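Local coordinates for translocator protein BipD (Burkholderia pseudomallei, PDB 3NFT) that probably regulates the secretion of the effectors BipB and BipC by type III secretion and is required for invasion of epithelial cells, at residues 28-33 / 282-287; 36-41 / 90-95; 48-53 / 75-80; 55-60 / 71-76. All coordinates share one frame; numbering follows the deposited sequence.

Interaction 1 (28-33 / 282-287); sequences MTDDDL and LVKVLS
Val283 and Leu33 make the apolar end of this contact: their methyl-bearing branches slide past each other in opposite directions, with Val283 CG1 3.6 Å from Leu33 CD2. Both side chains also rest on Leu95 of helix 76-103, so the pair is closed off by a third helix. One residue on, Lys284 passes its chain by the carbonyl oxygen of Met28. The extended tail beyond CG passes Met28 O, with Lys284 CG 3.5 Å from that oxygen, and crosses Leu33 at about a right angle, where Lys284 CE is 4.1 Å from Leu33 CD1. All-anti outer torsions (chi4 -172° for NZ) carry the ammonium to Asp30, and Lys284 NZ donates to Asp30 OD2 at 2.7 Å in a salt bridge. The approach is on the syn side of the carboxylate, 28° out of its plane. At the far end, Ser287 meets Met28: the extended thioether chain puts Met28 CE 3.6 Å from Ser287 O, while Met28 CG faces Ser287 CB. Behind the contact, Asp32 N donates to Thr29 OG1 at 3.1 Å; Asp32 OD2 accepts from Thr29 N in return, above the carboxylate plane, and also from Met28 N on its anti lone pair. Thr29 and Asp32 thus form a capping box, starting the short N-terminal helix 30-35 against the long C-terminal helix 244-295, within its predicted coiled coil.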
# COMPACT_ATOMS: atom_id res chain seq x y z
N MET A 28 20.17 -0.73 -0.57
CA MET A 28 19.92 -2.15 -0.33
C MET A 28 20.67 -2.71 0.88
O MET A 28 20.21 -3.67 1.50
CB MET A 28 20.26 -2.96 -1.59
CG MET A 28 19.35 -2.61 -2.76
SD MET A 28 19.68 -3.49 -4.30
CE MET A 28 18.11 -3.26 -5.13
N THR A 29 21.82 -2.12 1.22
CA THR A 29 22.58 -2.51 2.41
C THR A 29 22.66 -1.37 3.43
O THR A 29 22.32 -0.23 3.12
CB THR A 29 24.02 -2.95 2.06
OG1 THR A 29 24.82 -1.79 1.73
CG2 THR A 29 24.01 -3.92 0.87
N ASP A 30 23.11 -1.70 4.63
CA ASP A 30 23.30 -0.71 5.68
C ASP A 30 24.33 0.35 5.29
O ASP A 30 24.13 1.53 5.57
CB ASP A 30 23.69 -1.37 7.00
CG ASP A 30 22.56 -2.23 7.60
OD1 ASP A 30 22.81 -2.90 8.61
OD2 ASP A 30 21.42 -2.25 7.07
N ASP A 31 25.42 -0.06 4.64
CA ASP A 31 26.41 0.90 4.14
C ASP A 31 25.74 1.83 3.12
O ASP A 31 25.98 3.03 3.12
CB ASP A 31 27.62 0.17 3.52
CG ASP A 31 28.83 1.08 3.35
OD1 ASP A 31 29.42 1.07 2.25
OD2 ASP A 31 29.20 1.79 4.31
N ASP A 32 24.88 1.26 2.27
CA ASP A 32 24.13 2.07 1.31
C ASP A 32 23.26 3.09 2.02
O ASP A 32 23.15 4.22 1.58
CB ASP A 32 23.19 1.22 0.43
CG ASP A 32 23.91 0.34 -0.56
OD1 ASP A 32 25.12 0.55 -0.82
OD2 ASP A 32 23.24 -0.56 -1.12
N LEU A 33 22.60 2.69 3.11
CA LEU A 33 21.76 3.63 3.84
C LEU A 33 22.59 4.78 4.39
O LEU A 33 22.20 5.95 4.26
CB LEU A 33 21.00 2.92 4.98
CG LEU A 33 19.78 2.09 4.54
CD1 LEU A 33 19.27 1.13 5.62
CD2 LEU A 33 18.67 3.04 4.14
N LEU A 282 11.96 -0.96 5.41
CA LEU A 282 11.11 -0.31 4.40
C LEU A 282 11.91 0.17 3.19
O LEU A 282 11.53 -0.09 2.04
CB LEU A 282 10.32 0.85 5.00
CG LEU A 282 9.48 1.75 4.08
CD1 LEU A 282 8.36 0.95 3.37
CD2 LEU A 282 8.88 2.95 4.86
N VAL A 283 13.03 0.82 3.44
CA VAL A 283 13.88 1.29 2.36
C VAL A 283 14.42 0.11 1.55
O VAL A 283 14.46 0.16 0.33
CB VAL A 283 15.04 2.15 2.87
CG1 VAL A 283 16.07 2.40 1.73
CG2 VAL A 283 14.50 3.43 3.43
N LYS A 284 14.86 -0.95 2.25
CA LYS A 284 15.37 -2.15 1.55
C LYS A 284 14.29 -2.81 0.68
O LYS A 284 14.55 -3.23 -0.44
CB LYS A 284 15.95 -3.14 2.56
CG LYS A 284 17.27 -2.67 3.18
CD LYS A 284 17.71 -3.53 4.34
CE LYS A 284 18.93 -2.92 5.04
NZ LYS A 284 19.52 -3.83 6.07
N VAL A 285 13.06 -2.85 1.20
CA VAL A 285 11.92 -3.36 0.43
C VAL A 285 11.63 -2.49 -0.80
O VAL A 285 11.48 -2.99 -1.91
CB VAL A 285 10.65 -3.50 1.31
CG1 VAL A 285 9.42 -3.74 0.45
CG2 VAL A 285 10.86 -4.65 2.28
N LEU A 286 11.57 -1.19 -0.61
CA LEU A 286 11.27 -0.27 -1.70
C LEU A 286 12.36 -0.28 -2.77
O LEU A 286 12.05 -0.25 -3.96
CB LEU A 286 11.09 1.15 -1.16
CG LEU A 286 9.85 1.47 -0.32
CD1 LEU A 286 10.01 2.89 0.29
CD2 LEU A 286 8.59 1.37 -1.15
N SER A 287 13.63 -0.37 -2.34
CA SER A 287 14.74 -0.41 -3.28
C SER A 287 14.69 -1.67 -4.11
O SER A 287 14.89 -1.62 -5.33
CB SER A 287 16.06 -0.34 -2.51
OG SER A 287 16.08 0.89 -1.84

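Interaction 2 (36-41 / 90-95); sequences AGVDRR and RAQRNL
Val38 is directed at the helix from CB, and its two branches meet different residues there. CG1, anti to the backbone N (chi1 179°), meets Gln92 CG at 4.2 Å, the two side chains crossing at about a right angle. CG2 sits over the turn between Ala91 and Leu95: Val38 CG2 is 3.6 Å from Ala91 O and also packs on Ala91 CB and Leu95 CD2. Leu95 divides its methyls as well, since CD1 turns to Ala36 CB at 4.1 Å while CD2 touches both Ala36 CB and Val38 CG2. The chain can make this turn because helix 30-35 ends in a Schellman motif at Gly37, whose positive phi (96°) would jam a CB against the preceding carbonyl oxygen; the linker then runs across helix 76-103 towards helix 41-56. Gly37 O comes to 3.4 Å from Ala91 CB. Polar linkage between the segments passes through one water, which donates to both Ala36 O and Ala91 O, at 2.8 Å each; Ala36 O also accepts from Arg98 NH2. Further along, Asp39 accepts from Arg41 N ahead of the next helix, and Arg41 grips the same carboxylate side-on, with NE bonding to OD2 and NH2 to OD1.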
# COMPACT_ATOMS: atom_id res chain seq x y z
N ALA A 36 23.38 7.17 1.79
CA ALA A 36 22.21 7.97 1.46
C ALA A 36 21.87 8.96 2.57
O ALA A 36 20.86 9.69 2.49
CB ALA A 36 21.02 7.07 1.17
N GLY A 37 22.69 9.02 3.61
CA GLY A 37 22.58 10.02 4.66
C GLY A 37 21.81 9.59 5.89
O GLY A 37 21.58 10.39 6.79
N VAL A 38 21.48 8.30 5.98
CA VAL A 38 20.68 7.77 7.09
C VAL A 38 21.50 6.77 7.93
O VAL A 38 21.96 5.76 7.42
CB VAL A 38 19.40 7.09 6.54
CG1 VAL A 38 18.55 6.49 7.67
CG2 VAL A 38 18.57 8.11 5.73
N ASP A 39 21.69 7.08 9.21
CA ASP A 39 22.41 6.22 10.14
C ASP A 39 21.72 6.25 11.49
O ASP A 39 21.92 7.18 12.27
CB ASP A 39 23.86 6.66 10.27
CG ASP A 39 24.70 5.70 11.11
OD1 ASP A 39 25.93 5.89 11.16
OD2 ASP A 39 24.16 4.77 11.74
N ARG A 40 20.90 5.23 11.75
CA ARG A 40 20.14 5.19 12.98
C ARG A 40 20.97 5.11 14.23
O ARG A 40 20.50 5.41 15.32
CB ARG A 40 19.15 4.01 12.96
CG ARG A 40 19.82 2.63 12.80
CD ARG A 40 18.82 1.49 12.80
NE ARG A 40 18.48 1.15 14.16
CZ ARG A 40 18.24 -0.07 14.63
NH1 ARG A 40 18.28 -1.17 13.85
NH2 ARG A 40 18.02 -0.21 15.92
N ARG A 41 22.22 4.64 14.10
CA ARG A 41 23.09 4.53 15.25
C ARG A 41 23.36 5.90 15.91
O ARG A 41 23.60 5.98 17.11
CB ARG A 41 24.43 3.85 14.86
CG ARG A 41 24.28 2.43 14.27
CD ARG A 41 25.59 1.85 13.68
NE ARG A 41 26.16 2.82 12.76
CZ ARG A 41 27.39 2.77 12.28
NH1 ARG A 41 28.17 1.75 12.60
NH2 ARG A 41 27.83 3.73 11.49
N ARG A 90 14.62 13.96 9.41
CA ARG A 90 14.77 14.72 8.16
C ARG A 90 15.45 13.87 7.09
O ARG A 90 15.00 13.78 5.93
CB ARG A 90 15.53 16.02 8.38
CG ARG A 90 14.76 17.03 9.19
CD ARG A 90 15.37 18.45 9.07
NE ARG A 90 15.17 19.27 10.27
CZ ARG A 90 13.99 19.68 10.75
NH1 ARG A 90 12.85 19.35 10.16
NH2 ARG A 90 13.96 20.43 11.84
N ALA A 91 16.51 13.17 7.49
CA ALA A 91 17.25 12.32 6.56
C ALA A 91 16.38 11.17 6.05
O ALA A 91 16.40 10.82 4.87
CB ALA A 91 18.52 11.81 7.21
N GLN A 92 15.59 10.60 6.96
CA GLN A 92 14.70 9.52 6.57
C GLN A 92 13.64 9.99 5.59
O GLN A 92 13.36 9.33 4.58
CB GLN A 92 14.02 8.94 7.80
CG GLN A 92 14.88 8.13 8.71
CD GLN A 92 14.14 7.71 9.97
OE1 GLN A 92 13.46 8.53 10.59
NE2 GLN A 92 14.30 6.43 10.38
N ARG A 93 13.02 11.13 5.89
CA ARG A 93 12.00 11.69 4.99
C ARG A 93 12.58 12.00 3.62
O ARG A 93 11.96 11.73 2.59
CB ARG A 93 11.39 12.96 5.60
CG ARG A 93 10.19 13.47 4.80
CD ARG A 93 9.45 14.63 5.46
NE ARG A 93 8.25 15.02 4.69
CZ ARG A 93 6.99 14.68 4.96
NH1 ARG A 93 6.67 13.94 6.02
NH2 ARG A 93 6.01 15.11 4.17
N ASN A 94 13.78 12.58 3.61
CA ASN A 94 14.45 12.92 2.34
C ASN A 94 14.67 11.67 1.49
O ASN A 94 14.44 11.69 0.28
CB ASN A 94 15.79 13.61 2.60
CG ASN A 94 15.67 15.06 3.06
OD1 ASN A 94 16.66 15.64 3.51
ND2 ASN A 94 14.48 15.64 2.97
N LEU A 95 15.10 10.58 2.12
CA LEU A 95 15.35 9.34 1.38
C LEU A 95 14.03 8.78 0.82
O LEU A 95 13.96 8.33 -0.30
CB LEU A 95 16.07 8.32 2.26
CG LEU A 95 16.37 6.94 1.66
CD1 LEU A 95 17.02 7.03 0.28
CD2 LEU A 95 17.24 6.10 2.61
O HOH W 1 18.67 11.17 3.28

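Interaction 3 (48-53 / 75-80); sequences GAAIDE and LTVFDD
The Phe78 ring carries Ala50 CB over one face, a CH-pi contact in which CB lies 4.3 Å from the ring centroid and 25° off the ring normal. The carbonyl carbon of Leu75, from Phe78's own segment, is at the ring edge, in plane. Glu53 CG approaches obliquely, 4.0 Å from Phe78 CE1, and the Glu53 carboxylate plane stands 87° from the ring plane. The arrangement belongs to an antiparallel helical hairpin, helices 41-56 and 76-103 being joined through a small two-stranded sheet: around 48-53 and 76-80 the N-to-C directions are 160° apart and the local axes approach to 8.4 Å. Small residues permit that closeness, for Ala49 and Ala50 put nothing larger than a methyl into the interface, and the CA atoms of Ala50 and Phe78 are 5.2 Å apart. Val77 meets the backbone of helix 41-56. Its CG1, anti to the backbone N, presses on the peptide between Ala49 and Ala50, with Val77 CG1 3.5 Å from Ala49 C, and it also touches Ala49 CB. The other branch, Val77 CG2, lies 4.0 Å from Glu53 OE1, the two side chains crossing at about a right angle. The Glu53 tail bends at chi2, and its OE2 is taken up by Asn74 N and Arg71 NH1, partners in the loop preceding helix 76-103. Beyond the hairpin, Phe78 meets the ring of Phe151 of helix 121-160, while Ile51 packs on helix 244-295, so the hairpin lies against the two long helices. On the facing backbone, the ring tip comes to the carbonyl of helix 41-56, Phe78 CZ lying 3.6 Å from Ala50 O.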
# COMPACT_ATOMS: atom_id res chain seq x y z
N GLY A 48 21.12 7.02 24.12
CA GLY A 48 21.80 6.20 25.12
C GLY A 48 22.66 7.03 26.05
O GLY A 48 22.68 6.84 27.26
N ALA A 49 23.39 7.99 25.49
CA ALA A 49 24.22 8.91 26.31
C ALA A 49 23.37 9.74 27.27
O ALA A 49 23.76 9.97 28.40
CB ALA A 49 25.06 9.83 25.42
N ALA A 50 22.19 10.15 26.79
CA ALA A 50 21.28 10.92 27.66
C ALA A 50 20.76 10.07 28.79
O ALA A 50 20.70 10.49 29.94
CB ALA A 50 20.15 11.47 26.82
N ILE A 51 20.42 8.82 28.47
CA ILE A 51 20.04 7.86 29.51
C ILE A 51 21.16 7.65 30.54
O ILE A 51 20.93 7.67 31.75
CB ILE A 51 19.60 6.52 28.91
CG1 ILE A 51 18.32 6.70 28.11
CG2 ILE A 51 19.44 5.48 30.02
CD1 ILE A 51 17.91 5.51 27.25
N ASP A 52 22.39 7.51 30.07
CA ASP A 52 23.50 7.39 30.99
C ASP A 52 23.71 8.63 31.85
O ASP A 52 24.03 8.52 33.02
CB ASP A 52 24.81 7.08 30.26
CG ASP A 52 24.88 5.66 29.68
OD1 ASP A 52 24.04 4.79 30.01
OD2 ASP A 52 25.71 5.47 28.81
N GLU A 53 23.49 9.81 31.26
CA GLU A 53 23.61 11.05 32.02
C GLU A 53 22.58 11.10 33.13
O GLU A 53 22.89 11.44 34.27
CB GLU A 53 23.45 12.27 31.12
CG GLU A 53 23.86 13.56 31.77
CD GLU A 53 25.34 13.68 32.08
OE1 GLU A 53 26.13 12.94 31.43
OE2 GLU A 53 25.73 14.47 32.96
N LEU A 75 23.09 18.87 30.96
CA LEU A 75 21.84 18.78 30.19
C LEU A 75 22.06 18.84 28.67
O LEU A 75 21.17 18.50 27.90
CB LEU A 75 20.86 19.87 30.63
CG LEU A 75 20.49 19.88 32.10
CD1 LEU A 75 19.68 21.16 32.43
CD2 LEU A 75 19.70 18.62 32.46
N THR A 76 23.23 19.31 28.25
CA THR A 76 23.50 19.39 26.82
C THR A 76 23.49 18.01 26.15
O THR A 76 23.30 17.93 24.93
CB THR A 76 24.84 20.07 26.50
OG1 THR A 76 25.95 19.21 26.82
CG2 THR A 76 24.95 21.42 27.27
N VAL A 77 23.74 16.94 26.91
CA VAL A 77 23.65 15.61 26.33
C VAL A 77 22.23 15.33 25.82
O VAL A 77 22.01 14.65 24.82
CB VAL A 77 24.09 14.57 27.39
CG1 VAL A 77 24.10 13.16 26.83
CG2 VAL A 77 25.48 14.95 27.98
N PHE A 78 21.25 15.83 26.54
CA PHE A 78 19.89 15.69 26.11
C PHE A 78 19.58 16.51 24.87
O PHE A 78 18.83 16.07 24.00
CB PHE A 78 18.93 16.09 27.25
CG PHE A 78 19.07 15.27 28.52
CD1 PHE A 78 20.11 15.53 29.42
CD2 PHE A 78 18.22 14.19 28.80
CE1 PHE A 78 20.30 14.79 30.56
CE2 PHE A 78 18.39 13.45 29.97
CZ PHE A 78 19.43 13.75 30.85
N ASP A 79 20.12 17.73 24.81
CA ASP A 79 20.02 18.55 23.61
C ASP A 79 20.60 17.84 22.39
O ASP A 79 19.99 17.80 21.34
CB ASP A 79 20.71 19.90 23.78
CG ASP A 79 20.14 20.72 24.92
OD1 ASP A 79 18.88 20.92 24.94
OD2 ASP A 79 20.94 21.14 25.79
N ASP A 80 21.75 17.21 22.57
CA ASP A 80 22.42 16.52 21.48
C ASP A 80 21.48 15.41 20.97
O ASP A 80 21.39 15.17 19.77
CB ASP A 80 23.72 15.85 21.95
CG ASP A 80 24.86 16.83 22.27
OD1 ASP A 80 24.86 17.97 21.81
OD2 ASP A 80 25.82 16.39 22.97

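Interaction 4 (55-60 / 71-76); sequences ASLRLP and RRANLT
Arg58 and Arg71 pair through their backbones in both directions, a single antiparallel bridge of the hydrogen-bonded kind. Arg58 N donates to Arg71 O at 3.0 Å, with 165° at the hydrogen, in the carbonyl plane and on a lone pair. The return bond from Arg71 N to Arg58 O is shorter, 2.7 Å, but more bent (147°), its donor tilted from the carbonyl plane. Arg71 O has further company: Gln162 NE2 also donates to it, and Leu57 CA makes a CA-H...O contact at 3.5 Å. Leu57 CG sits 3.4 Å from the same Arg71 O, while Leu57 CD1 reaches past it to Ala73 CB at 3.9 Å. The Arg71 chain, extended from CG to NE, runs beside Ser56, and Arg71 CD is 3.5 Å from Ser56 O. Its guanidinium ends near the serine hydroxyl, yet the angle is too poor for Arg71 NH1 and Ser56 OG to count as hydrogen-bonded. Each is satisfied by Glu53 instead: NH1 by a salt bridge to the carboxylate OE2, and OG by a bond with Glu53 O. Arg72 has its own partner in a salt bridge with Asp163, and Ala73 N is bonded to Ser159 OG. Farther on, Asn74 OD1 accepts both Thr76 N and Thr76 OG1 (2.8 Å from OG1) from the same face of its amide plane, a cap ahead of helix 76-103. The whole is the base of a beta-hairpin excursion: the bridge closes the two arms leading to and from strands 61-63 and 66-68, where the N-terminal helical hairpin reverses direction.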
# COMPACT_ATOMS: atom_id res chain seq x y z
N ALA A 55 21.03 8.54 34.49
CA ALA A 55 21.36 7.50 35.45
C ALA A 55 22.44 7.94 36.42
O ALA A 55 22.43 7.54 37.60
CB ALA A 55 21.82 6.22 34.70
N SER A 56 23.39 8.73 35.92
CA SER A 56 24.53 9.18 36.72
C SER A 56 24.17 10.22 37.78
O SER A 56 24.93 10.46 38.71
CB SER A 56 25.63 9.71 35.81
OG SER A 56 25.39 11.04 35.39
N LEU A 57 23.03 10.89 37.62
CA LEU A 57 22.64 11.89 38.59
C LEU A 57 22.49 11.25 39.99
O LEU A 57 21.95 10.15 40.11
CB LEU A 57 21.36 12.59 38.12
CG LEU A 57 21.00 13.87 38.85
CD1 LEU A 57 20.40 14.86 37.91
CD2 LEU A 57 20.04 13.50 39.99
N ARG A 58 23.02 11.93 41.00
CA ARG A 58 22.94 11.48 42.38
C ARG A 58 22.76 12.62 43.31
O ARG A 58 23.42 13.65 43.16
CB ARG A 58 24.23 10.79 42.77
CG ARG A 58 24.35 9.52 42.12
CD ARG A 58 25.38 8.78 42.78
NE ARG A 58 25.46 7.45 42.24
CZ ARG A 58 26.35 6.57 42.69
NH1 ARG A 58 27.13 6.91 43.71
NH2 ARG A 58 26.38 5.36 42.18
N LEU A 59 21.87 12.44 44.29
CA LEU A 59 21.70 13.43 45.32
C LEU A 59 22.86 13.38 46.32
O LEU A 59 23.57 12.37 46.41
CB LEU A 59 20.36 13.22 46.06
CG LEU A 59 19.10 13.37 45.19
CD1 LEU A 59 17.83 13.47 46.05
CD2 LEU A 59 19.10 14.52 44.23
N PRO A 60 23.05 14.46 47.10
CA PRO A 60 24.02 14.41 48.18
C PRO A 60 23.73 13.28 49.17
O PRO A 60 22.62 12.76 49.20
CB PRO A 60 23.88 15.79 48.84
CG PRO A 60 23.10 16.63 47.90
CD PRO A 60 22.32 15.73 47.05
N ARG A 71 25.83 14.49 42.28
CA ARG A 71 26.27 14.70 40.91
C ARG A 71 25.08 15.24 40.13
O ARG A 71 24.00 14.65 40.18
CB ARG A 71 26.77 13.41 40.26
CG ARG A 71 27.25 13.65 38.84
CD ARG A 71 27.76 12.40 38.14
NE ARG A 71 28.60 12.76 37.00
CZ ARG A 71 28.18 13.13 35.80
NH1 ARG A 71 26.89 13.24 35.51
NH2 ARG A 71 29.09 13.41 34.86
N ARG A 72 25.28 16.38 39.47
CA ARG A 72 24.27 17.02 38.62
C ARG A 72 24.47 16.60 37.17
O ARG A 72 25.54 16.11 36.79
CB ARG A 72 24.34 18.52 38.80
CG ARG A 72 23.93 18.92 40.24
CD ARG A 72 24.34 20.27 40.60
NE ARG A 72 24.41 20.53 42.05
CZ ARG A 72 23.77 21.47 42.73
NH1 ARG A 72 22.94 22.32 42.12
NH2 ARG A 72 23.98 21.57 44.04
N ALA A 73 23.45 16.85 36.35
CA ALA A 73 23.41 16.44 34.98
C ALA A 73 23.93 17.51 34.03
O ALA A 73 23.52 18.67 34.12
CB ALA A 73 21.94 16.05 34.58
N ASN A 74 24.74 17.12 33.05
CA ASN A 74 25.11 17.94 31.90
C ASN A 74 23.94 17.85 30.94
O ASN A 74 23.76 16.87 30.22
CB ASN A 74 26.42 17.43 31.26
CG ASN A 74 26.80 18.18 30.01
OD1 ASN A 74 26.08 19.08 29.58
ND2 ASN A 74 27.95 17.79 29.40
N LEU A 75 23.09 18.87 30.96
CA LEU A 75 21.84 18.78 30.19
C LEU A 75 22.06 18.84 28.67
O LEU A 75 21.17 18.50 27.90
CB LEU A 75 20.86 19.87 30.63
CG LEU A 75 20.49 19.88 32.10
CD1 LEU A 75 19.68 21.16 32.43
CD2 LEU A 75 19.70 18.62 32.46
N THR A 76 23.23 19.31 28.25
CA THR A 76 23.50 19.39 26.82
C THR A 76 23.49 18.01 26.15
O THR A 76 23.30 17.93 24.93
CB THR A 76 24.84 20.07 26.50
OG1 THR A 76 25.95 19.21 26.82
CG2 THR A 76 24.95 21.42 27.27

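The four contacts follow N-terminal helices and loops, probably the intramolecular chaperone domain, along the long helices. Interactions 1 and 2 are continuous: their centres are 11 Å apart, Leu33 O probably accepts from Val38 N at 3.0 Å, and Leu33 CD2 packs 3.7 Å from Leu95 CD2. Interactions 3 and 4, centred 10 Å apart, share Leu75 and Thr76 and are stitched by Glu53, whose OE2 lies 2.8 Å from Asn74 N. Between these pairs, interactions 2 and 3 both use helix 76-103 but do not touch, their nearest atoms about 8 Å apart. Interactions 1 and 4 lie on opposite sides of the chain's centre, 39 Å apart between centres.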